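Side-chain contacts in replicase polyprotein 1a (Avian infectious bronchitis virus, PDB 3LD1), which yields the non-structural proteins of the viral replicase, among them nsp2, whose precise role remains unsettled: residues S192-P195 and Q196-A199; S109-V112 and E113-D116; R99-L102 and K103-C106. The protein carries 3 engineered substitutions. All coordinates share one frame; numbering follows the deposited sequence.

How the interactions relate
All three interactions are local contacts in the helical part of the chain, and all border helix 140-162. In chain order, interaction 3 comes first, at the junction of helices 93-103 and 105-108; interaction 2 follows at the start of helix 112-121, its centre 13 Å away, and the hydroxyl of Ser109 bonds the carbonyl of Ala105 to tie the two. Interaction 1 opens helix 194-207 much later in the sequence; its centre lies 18 Å from that of interaction 2 and 21 Å from that of interaction 3. Helix 140-162 receives Pro195 and Ile198, Val112 and Leu115, and Leu101, Leu102 and Ala105, so it is the element the three share.

Interaction 1 of 3, residues S192-P195 and Q196-A199; sequences SELP and QRIA
Leu194 and Arg197 meet at the start of a helix, the leucine methyl CD1 lying 3.3 Å from NH2 of the arginine. The guanidinium has Leu194 CA over one face and Glu193 CB at an edge, in its plane, 3.5 Å from NH1. Arg197 sends CG out beside its own backbone N (chi1 -63°), and a bend further along at chi3 folds the chain back over the preceding turn. There NH1 is hydrogen-bonded to the carbonyl oxygen of Asn190, so a long, flexible side chain with a charged end suits a place where it can reach back to the loop.

The packed side is mostly apolar: Leu194 CD1 rests 3.9 Å from Ile198 CG1, and buried Ile198 packs against Ser143, Ala144 and Met147 of helix 140-162, where Pro195 also touches Ile140. On the looser side, Glu193 and Gln196 are exposed, and the carboxylate OE2 of Glu193 stays 6.1 Å from Arg197 NH1, too far for a salt bridge. Proline fits the first turn because it has no amide hydrogen to offer, and none is required there.

Backbone bonds hold the turn: Ile198 N to Leu194 O at 2.9 Å, flanked by Arg197 N to Glu193 O and Ala199 N to Pro195 O. These i to i+4 bonds are those of an alpha-helix, here the N-terminal part of helix 194-207.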
ATOM      1  N   SER A 192      12.877 -11.623 -18.174  1.00 74.40           N
ATOM      2  CA  SER A 192      13.971 -12.163 -17.344  1.00 73.37           C
ATOM      3  C   SER A 192      14.071 -11.382 -16.057  1.00 72.66           C
ATOM      4  O   SER A 192      14.528 -11.919 -15.031  1.00 73.06           O
ATOM      5  CB  SER A 192      15.321 -12.185 -18.075  1.00 73.68           C
ATOM      6  OG  SER A 192      16.350 -12.682 -17.234  1.00 72.74           O
ATOM      7  N   GLU A 193      13.636 -10.121 -16.130  1.00 71.04           N
ATOM      8  CA  GLU A 193      13.413  -9.269 -14.964  1.00 69.49           C
ATOM      9  C   GLU A 193      12.067  -9.630 -14.343  1.00 67.36           C
ATOM     10  O   GLU A 193      11.878  -9.518 -13.119  1.00 68.40           O
ATOM     11  CB  GLU A 193      13.346  -7.803 -15.395  1.00 70.65           C
ATOM     12  CG  GLU A 193      14.085  -6.815 -14.478  1.00 72.02           C
ATOM     13  CD  GLU A 193      15.585  -6.761 -14.813  1.00 73.57           C
ATOM     14  OE1 GLU A 193      16.345  -7.649 -14.338  1.00 74.40           O
ATOM     15  OE2 GLU A 193      15.992  -5.837 -15.561  1.00 73.57           O
ATOM     16  N   LEU A 194      11.131 -10.043 -15.200  1.00 63.00           N
ATOM     17  CA  LEU A 194       9.787 -10.418 -14.784  1.00 57.93           C
ATOM     18  C   LEU A 194       9.681 -11.274 -13.503  1.00 54.44           C
ATOM     19  O   LEU A 194       8.894 -10.945 -12.609  1.00 52.24           O
ATOM     20  CB  LEU A 194       9.099 -11.101 -15.954  1.00 58.17           C
ATOM     21  CG  LEU A 194       7.606 -11.331 -15.910  1.00 56.19           C
ATOM     22  CD1 LEU A 194       6.911 -10.040 -15.879  1.00 52.71           C
ATOM     23  CD2 LEU A 194       7.271 -12.087 -17.162  1.00 55.05           C
ATOM     24  N   PRO A 195      10.453 -12.378 -13.410  1.00 52.20           N
ATOM     25  CA  PRO A 195      10.282 -13.179 -12.150  1.00 49.78           C
ATOM     26  C   PRO A 195      10.383 -12.273 -10.937  1.00 48.32           C
ATOM     27  O   PRO A 195       9.513 -12.304 -10.067  1.00 48.20           O
ATOM     28  CB  PRO A 195      11.383 -14.239 -12.200  1.00 49.72           C
ATOM     29  CG  PRO A 195      11.815 -14.324 -13.754  1.00 50.30           C
ATOM     30  CD  PRO A 195      11.404 -12.980 -14.384  1.00 52.28           C
ATOM     31  N   GLN A 196      11.373 -11.394 -10.932  1.00 47.58           N
ATOM     32  CA  GLN A 196      11.589 -10.440  -9.814  1.00 46.61           C
ATOM     33  C   GLN A 196      10.587  -9.285  -9.653  1.00 44.18           C
ATOM     34  O   GLN A 196      10.206  -8.959  -8.540  1.00 43.89           O
ATOM     35  CB  GLN A 196      13.020  -9.894  -9.864  1.00 47.99           C
ATOM     36  CG  GLN A 196      14.084 -10.955  -9.403  1.00 53.03           C
ATOM     37  CD  GLN A 196      13.832 -11.527  -7.962  1.00 59.24           C
ATOM     38  OE1 GLN A 196      13.035 -10.964  -7.149  1.00 61.45           O
ATOM     39  NE2 GLN A 196      14.534 -12.638  -7.639  1.00 55.23           N
ATOM     40  N   ARG A 197      10.135  -8.700 -10.741  1.00 41.84           N
ATOM     41  CA  ARG A 197       9.107  -7.674 -10.653  1.00 41.43           C
ATOM     42  C   ARG A 197       7.818  -8.223 -10.147  1.00 40.40           C
ATOM     43  O   ARG A 197       7.027  -7.538  -9.535  1.00 40.47           O
ATOM     44  CB  ARG A 197       8.787  -7.127 -12.025  1.00 41.99           C
ATOM     45  CG  ARG A 197       9.917  -6.448 -12.691  1.00 45.01           C
ATOM     46  CD  ARG A 197       9.413  -5.367 -13.657  1.00 50.66           C
ATOM     47  NE  ARG A 197       8.443  -5.844 -14.634  1.00 53.32           N
ATOM     48  CZ  ARG A 197       8.741  -6.563 -15.700  1.00 52.42           C
ATOM     49  NH1 ARG A 197       9.999  -6.921 -15.908  1.00 55.36           N
ATOM     50  NH2 ARG A 197       7.776  -6.926 -16.539  1.00 51.82           N
ATOM     51  N   ILE A 198       7.575  -9.487 -10.421  1.00 40.23           N
ATOM     52  CA  ILE A 198       6.300 -10.066 -10.019  1.00 38.13           C
ATOM     53  C   ILE A 198       6.355 -10.367  -8.538  1.00 38.45           C
ATOM     54  O   ILE A 198       5.380 -10.084  -7.831  1.00 38.55           O
ATOM     55  CB  ILE A 198       5.951 -11.299 -10.845  1.00 37.46           C
ATOM     56  CG1 ILE A 198       5.549 -10.862 -12.270  1.00 36.56           C
ATOM     57  CG2 ILE A 198       4.851 -12.092 -10.151  1.00 34.86           C
ATOM     58  CD1 ILE A 198       4.327  -9.944 -12.360  1.00 33.27           C
ATOM     59  N   ALA A 199       7.504 -10.870  -8.066  1.00 36.43           N
ATOM     60  CA  ALA A 199       7.667 -11.133  -6.664  1.00 36.93           C
ATOM     61  C   ALA A 199       7.639  -9.790  -5.837  1.00 38.42           C
ATOM     62  O   ALA A 199       7.216  -9.740  -4.674  1.00 38.19           O
ATOM     63  CB  ALA A 199       8.986 -11.887  -6.455  1.00 37.24           C
TER

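Interaction 2 of 3, residues S109-V112 and E113-D116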
ATOM      1  N   SER A 109      -3.248 -15.473 -22.711  1.00 39.47           N
ATOM      2  CA  SER A 109      -1.994 -14.782 -22.527  1.00 39.58           C
ATOM      3  C   SER A 109      -1.338 -14.195 -23.758  1.00 40.63           C
ATOM      4  O   SER A 109      -0.227 -13.664 -23.659  1.00 41.48           O
ATOM      5  CB  SER A 109      -0.986 -15.643 -21.781  1.00 39.86           C
ATOM      6  OG  SER A 109      -0.507 -16.717 -22.543  1.00 39.48           O
ATOM      7  N   LEU A 110      -2.025 -14.286 -24.895  1.00 41.10           N
ATOM      8  CA  LEU A 110      -1.581 -13.739 -26.211  1.00 41.57           C
ATOM      9  C   LEU A 110      -1.051 -12.294 -26.106  1.00 41.16           C
ATOM     10  O   LEU A 110       0.098 -12.074 -26.450  1.00 42.88           O
ATOM     11  CB  LEU A 110      -2.756 -13.822 -27.237  1.00 41.04           C
ATOM     12  CG  LEU A 110      -2.761 -14.997 -28.215  1.00 42.93           C
ATOM     13  CD1 LEU A 110      -1.964 -16.157 -27.688  1.00 41.47           C
ATOM     14  CD2 LEU A 110      -4.141 -15.435 -28.762  1.00 40.80           C
ATOM     15  N   THR A 111      -1.869 -11.371 -25.569  1.00 39.56           N
ATOM     16  CA  THR A 111      -1.632  -9.950 -25.488  1.00 38.39           C
ATOM     17  C   THR A 111      -2.219  -9.241 -24.206  1.00 39.16           C
ATOM     18  O   THR A 111      -3.098  -9.795 -23.504  1.00 36.78           O
ATOM     19  CB  THR A 111      -2.396  -9.303 -26.619  1.00 39.48           C
ATOM     20  OG1 THR A 111      -3.824  -9.478 -26.441  1.00 38.93           O
ATOM     21  CG2 THR A 111      -1.994  -9.911 -27.959  1.00 40.42           C
ATOM     22  N   VAL A 112      -1.795  -7.981 -23.958  1.00 39.50           N
ATOM     23  CA  VAL A 112      -2.319  -7.193 -22.871  1.00 39.27           C
ATOM     24  C   VAL A 112      -3.804  -7.326 -22.871  1.00 39.41           C
ATOM     25  O   VAL A 112      -4.389  -7.579 -21.809  1.00 37.67           O
ATOM     26  CB  VAL A 112      -1.911  -5.675 -22.920  1.00 41.23           C
ATOM     27  CG1 VAL A 112      -2.494  -4.853 -21.671  1.00 40.53           C
ATOM     28  CG2 VAL A 112      -0.413  -5.556 -22.866  1.00 42.19           C
ATOM     29  N   GLU A 113      -4.429  -7.214 -24.044  1.00 38.72           N
ATOM     30  CA  GLU A 113      -5.874  -7.211 -23.978  1.00 40.30           C
ATOM     31  C   GLU A 113      -6.456  -8.573 -23.610  1.00 40.42           C
ATOM     32  O   GLU A 113      -7.441  -8.628 -22.859  1.00 41.58           O
ATOM     33  CB  GLU A 113      -6.557  -6.506 -25.160  1.00 39.99           C
ATOM     34  CG  GLU A 113      -5.596  -6.325 -26.253  1.00 49.11           C
ATOM     35  CD  GLU A 113      -4.818  -4.988 -26.260  1.00 49.86           C
ATOM     36  OE1 GLU A 113      -3.570  -4.940 -26.127  1.00 52.00           O
ATOM     37  OE2 GLU A 113      -5.476  -3.980 -26.505  1.00 55.76           O
ATOM     38  N   THR A 114      -5.837  -9.667 -24.037  1.00 38.68           N
ATOM     39  CA  THR A 114      -6.389 -10.943 -23.661  1.00 38.56           C
ATOM     40  C   THR A 114      -6.197 -11.181 -22.168  1.00 39.15           C
ATOM     41  O   THR A 114      -7.117 -11.679 -21.443  1.00 38.17           O
ATOM     42  CB  THR A 114      -5.865 -12.126 -24.550  1.00 39.71           C
ATOM     43  OG1 THR A 114      -4.395 -12.179 -24.595  1.00 36.88           O
ATOM     44  CG2 THR A 114      -6.502 -11.984 -26.033  1.00 38.79           C
ATOM     45  N   LEU A 115      -5.019 -10.759 -21.706  1.00 38.22           N
ATOM     46  CA  LEU A 115      -4.677 -10.871 -20.320  1.00 39.01           C
ATOM     47  C   LEU A 115      -5.696 -10.089 -19.486  1.00 40.19           C
ATOM     48  O   LEU A 115      -6.176 -10.610 -18.483  1.00 40.85           O
ATOM     49  CB  LEU A 115      -3.315 -10.287 -20.090  1.00 38.01           C
ATOM     50  CG  LEU A 115      -2.038 -11.049 -20.088  1.00 38.49           C
ATOM     51  CD1 LEU A 115      -2.214 -12.359 -20.516  1.00 39.38           C
ATOM     52  CD2 LEU A 115      -0.901 -10.318 -20.925  1.00 42.19           C
ATOM     53  N   ASP A 116      -6.024  -8.860 -19.898  1.00 40.35           N
ATOM     54  CA  ASP A 116      -7.011  -8.062 -19.148  1.00 41.44           C
ATOM     55  C   ASP A 116      -8.420  -8.652 -19.136  1.00 40.06           C
ATOM     56  O   ASP A 116      -9.126  -8.572 -18.104  1.00 41.82           O
ATOM     57  CB  ASP A 116      -7.109  -6.623 -19.667  1.00 40.96           C
ATOM     58  CG  ASP A 116      -5.998  -5.756 -19.157  1.00 45.60           C
ATOM     59  OD1 ASP A 116      -5.180  -6.208 -18.284  1.00 46.70           O
ATOM     60  OD2 ASP A 116      -5.927  -4.618 -19.670  1.00 47.88           O
TER
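A capping box between Thr111 and Thr114 starts helix 112-121. Thr111 stands at the N-cap, and its OG1 accepts from Thr114 N at 3.1 Å; in return, Thr114 OG1 accepts from Thr111 N at 2.8 Å, with a nearly straight N-H angle of 174°. The two side chains cross at about a right angle. Each hydroxyl sits between its own backbone N and carbonyl carbon (chi1 65° for Thr111, 53° for Thr114), which turns it back toward the partner's amide. Threonine suits both places because its short hydroxyl arm reaches a backbone N-H while its methyl CG2 lies anti to the carbonyl carbon, beside the backbone N. Thr114 OG1 is also hydrogen-bonded to the carbonyl of Trp108, so it links the helix to the preceding turn.

Behind the cap, the regular helix bonds begin with Leu115 N to Thr111 O at 2.8 Å and Asp116 N to Val112 O at 2.8 Å. Val112 and Asp116 run side by side in the same direction, with CG1 of the valine 4.0 Å from OD2 of the aspartate. The other carboxylate oxygen, OD1, forms a salt bridge with Arg148. Leu115, buried, brings CD2 to 3.4 Å from Thr111 O, against the carbonyl of the N-cap residue.

The start of helix 112-121 comes soon after helix 105-108 and rests on helix 140-162 through Arg148, which Val112 and Leu115 both touch; the same two also meet Phe188 in a loop.

Interaction 3 of 3, residues R99-L102 and K103-C106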
ATOM      1  N   ARG A  99      -5.782 -26.525 -13.682  1.00 42.54           N
ATOM      2  CA  ARG A  99      -5.189 -27.240 -14.819  1.00 44.30           C
ATOM      3  C   ARG A  99      -5.880 -26.673 -16.058  1.00 43.82           C
ATOM      4  O   ARG A  99      -5.270 -26.406 -17.052  1.00 44.27           O
ATOM      5  CB  ARG A  99      -5.449 -28.745 -14.776  1.00 45.10           C
ATOM      6  CG  ARG A  99      -4.350 -29.514 -15.540  1.00 47.74           C
ATOM      7  CD  ARG A  99      -4.720 -30.778 -16.323  1.00 54.09           C
ATOM      8  NE  ARG A  99      -5.972 -31.446 -15.974  1.00 60.64           N
ATOM      9  CZ  ARG A  99      -6.094 -32.712 -15.546  1.00 63.54           C
ATOM     10  NH1 ARG A  99      -5.005 -33.492 -15.375  1.00 65.02           N
ATOM     11  NH2 ARG A  99      -7.317 -33.201 -15.288  1.00 62.63           N
ATOM     12  N   GLU A 100      -7.165 -26.409 -15.940  1.00 44.02           N
ATOM     13  CA  GLU A 100      -7.912 -25.853 -17.039  1.00 45.22           C
ATOM     14  C   GLU A 100      -7.389 -24.429 -17.410  1.00 44.78           C
ATOM     15  O   GLU A 100      -6.995 -24.200 -18.558  1.00 44.54           O
ATOM     16  CB  GLU A 100      -9.433 -25.888 -16.755  1.00 45.16           C
ATOM     17  CG  GLU A 100     -10.288 -26.072 -17.985  1.00 51.74           C
ATOM     18  CD  GLU A 100     -10.079 -27.504 -18.578  1.00 60.59           C
ATOM     19  OE1 GLU A 100     -10.179 -28.502 -17.810  1.00 64.84           O
ATOM     20  OE2 GLU A 100      -9.782 -27.638 -19.789  1.00 61.72           O
ATOM     21  N   LEU A 101      -7.366 -23.484 -16.460  1.00 44.30           N
ATOM     22  CA  LEU A 101      -6.798 -22.169 -16.790  1.00 44.39           C
ATOM     23  C   LEU A 101      -5.470 -22.270 -17.548  1.00 44.89           C
ATOM     24  O   LEU A 101      -5.347 -21.600 -18.579  1.00 44.48           O
ATOM     25  CB  LEU A 101      -6.621 -21.313 -15.569  1.00 44.80           C
ATOM     26  CG  LEU A 101      -6.281 -19.821 -15.693  1.00 45.56           C
ATOM     27  CD1 LEU A 101      -7.423 -19.013 -16.331  1.00 45.35           C
ATOM     28  CD2 LEU A 101      -6.029 -19.239 -14.313  1.00 42.67           C
ATOM     29  N   LEU A 102      -4.546 -23.161 -17.104  1.00 44.68           N
ATOM     30  CA  LEU A 102      -3.244 -23.356 -17.786  1.00 45.29           C
ATOM     31  C   LEU A 102      -3.388 -23.744 -19.228  1.00 46.22           C
ATOM     32  O   LEU A 102      -2.731 -23.151 -20.109  1.00 45.92           O
ATOM     33  CB  LEU A 102      -2.375 -24.400 -17.138  1.00 43.60           C
ATOM     34  CG  LEU A 102      -1.696 -23.859 -15.870  1.00 48.49           C
ATOM     35  CD1 LEU A 102      -1.043 -24.985 -14.990  1.00 49.21           C
ATOM     36  CD2 LEU A 102      -0.703 -22.715 -16.154  1.00 49.54           C
ATOM     37  N   LYS A 103      -4.252 -24.736 -19.428  1.00 46.17           N
ATOM     38  CA  LYS A 103      -4.644 -25.207 -20.724  1.00 48.58           C
ATOM     39  C   LYS A 103      -5.111 -24.095 -21.660  1.00 46.74           C
ATOM     40  O   LYS A 103      -4.723 -24.073 -22.807  1.00 46.17           O
ATOM     41  CB  LYS A 103      -5.721 -26.306 -20.607  1.00 49.25           C
ATOM     42  CG  LYS A 103      -5.169 -27.715 -20.934  1.00 54.24           C
ATOM     43  CD  LYS A 103      -5.698 -28.894 -20.015  1.00 53.25           C
ATOM     44  CE  LYS A 103      -4.843 -30.234 -20.242  1.00 58.09           C
ATOM     45  NZ  LYS A 103      -5.372 -31.505 -19.557  1.00 60.10           N
ATOM     46  N   THR A 104      -5.891 -23.140 -21.170  1.00 46.02           N
ATOM     47  CA  THR A 104      -6.316 -22.026 -22.002  1.00 44.18           C
ATOM     48  C   THR A 104      -5.315 -20.841 -22.094  1.00 44.00           C
ATOM     49  O   THR A 104      -5.644 -19.813 -22.638  1.00 43.94           O
ATOM     50  CB  THR A 104      -7.729 -21.521 -21.576  1.00 44.41           C
ATOM     51  OG1 THR A 104      -7.719 -21.037 -20.220  1.00 44.98           O
ATOM     52  CG2 THR A 104      -8.772 -22.584 -21.762  1.00 41.41           C
ATOM     53  N   ALA A 105      -4.097 -20.950 -21.568  1.00 44.39           N
ATOM     54  CA  ALA A 105      -3.207 -19.747 -21.558  1.00 43.89           C
ATOM     55  C   ALA A 105      -2.758 -19.446 -22.954  1.00 43.09           C
ATOM     56  O   ALA A 105      -2.517 -18.308 -23.336  1.00 42.13           O
ATOM     57  CB  ALA A 105      -2.031 -19.941 -20.697  1.00 43.39           C
ATOM     58  N   CYS A 106      -2.682 -20.493 -23.720  1.00 42.69           N
ATOM     59  CA  CYS A 106      -2.292 -20.358 -25.042  1.00 44.48           C
ATOM     60  C   CYS A 106      -3.296 -19.383 -25.714  1.00 46.30           C
ATOM     61  O   CYS A 106      -2.959 -18.775 -26.729  1.00 48.16           O
ATOM     62  CB  CYS A 106      -2.234 -21.745 -25.665  1.00 45.24           C
ATOM     63  SG  CYS A 106      -3.879 -22.576 -25.736  1.00 44.33           S
TER
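Arg99 runs alongside Lys103, one turn further on, the two side chains pointing the same way. The lysine amine NZ lies 3.4 Å from Arg99 CD, and its CE is 4.0 Å from that same CD, so arginine's aliphatic part takes most of the contact. Bends at chi2 and chi3 turn the rest of the guanidinium away from the amine, NE remaining 3.6 Å from Lys103 NZ. Glu100 is the nearby acid, but its OE2 stays 5.9 Å from that amine, without a salt bridge.

Thr104 ends helix 93-103 and, making no side-chain capping bond, precedes helix 105-108. Lys103 N still bonds Arg99 O and Thr104 N bonds Glu100 O, but Thr104 is first to leave helical angles. Its hydroxyl OG1 turns back and donates to Leu101 O at 2.9 Å, the bond to a preceding-turn carbonyl that serine and threonine commonly make in helices. Trp108 NE1 also bonds Leu101 O, so this carbonyl receives two side-chain donors, besides a weak bond from Thr104 N. Ala105 N hydrogen-bonds Leu102 O at 3.0 Å, an i to i+3 bond, with the donor well above the carbonyl plane.

The small Ala105 and the leucines fit the packed side, where Leu101, Leu102 and Ala105 meet helix 140-162 at Met145, Val142 and Gln141. By contrast, the close approach of two probably positive ends implies mutual repulsion, which solvent and Glu100 would be expected to offset in part.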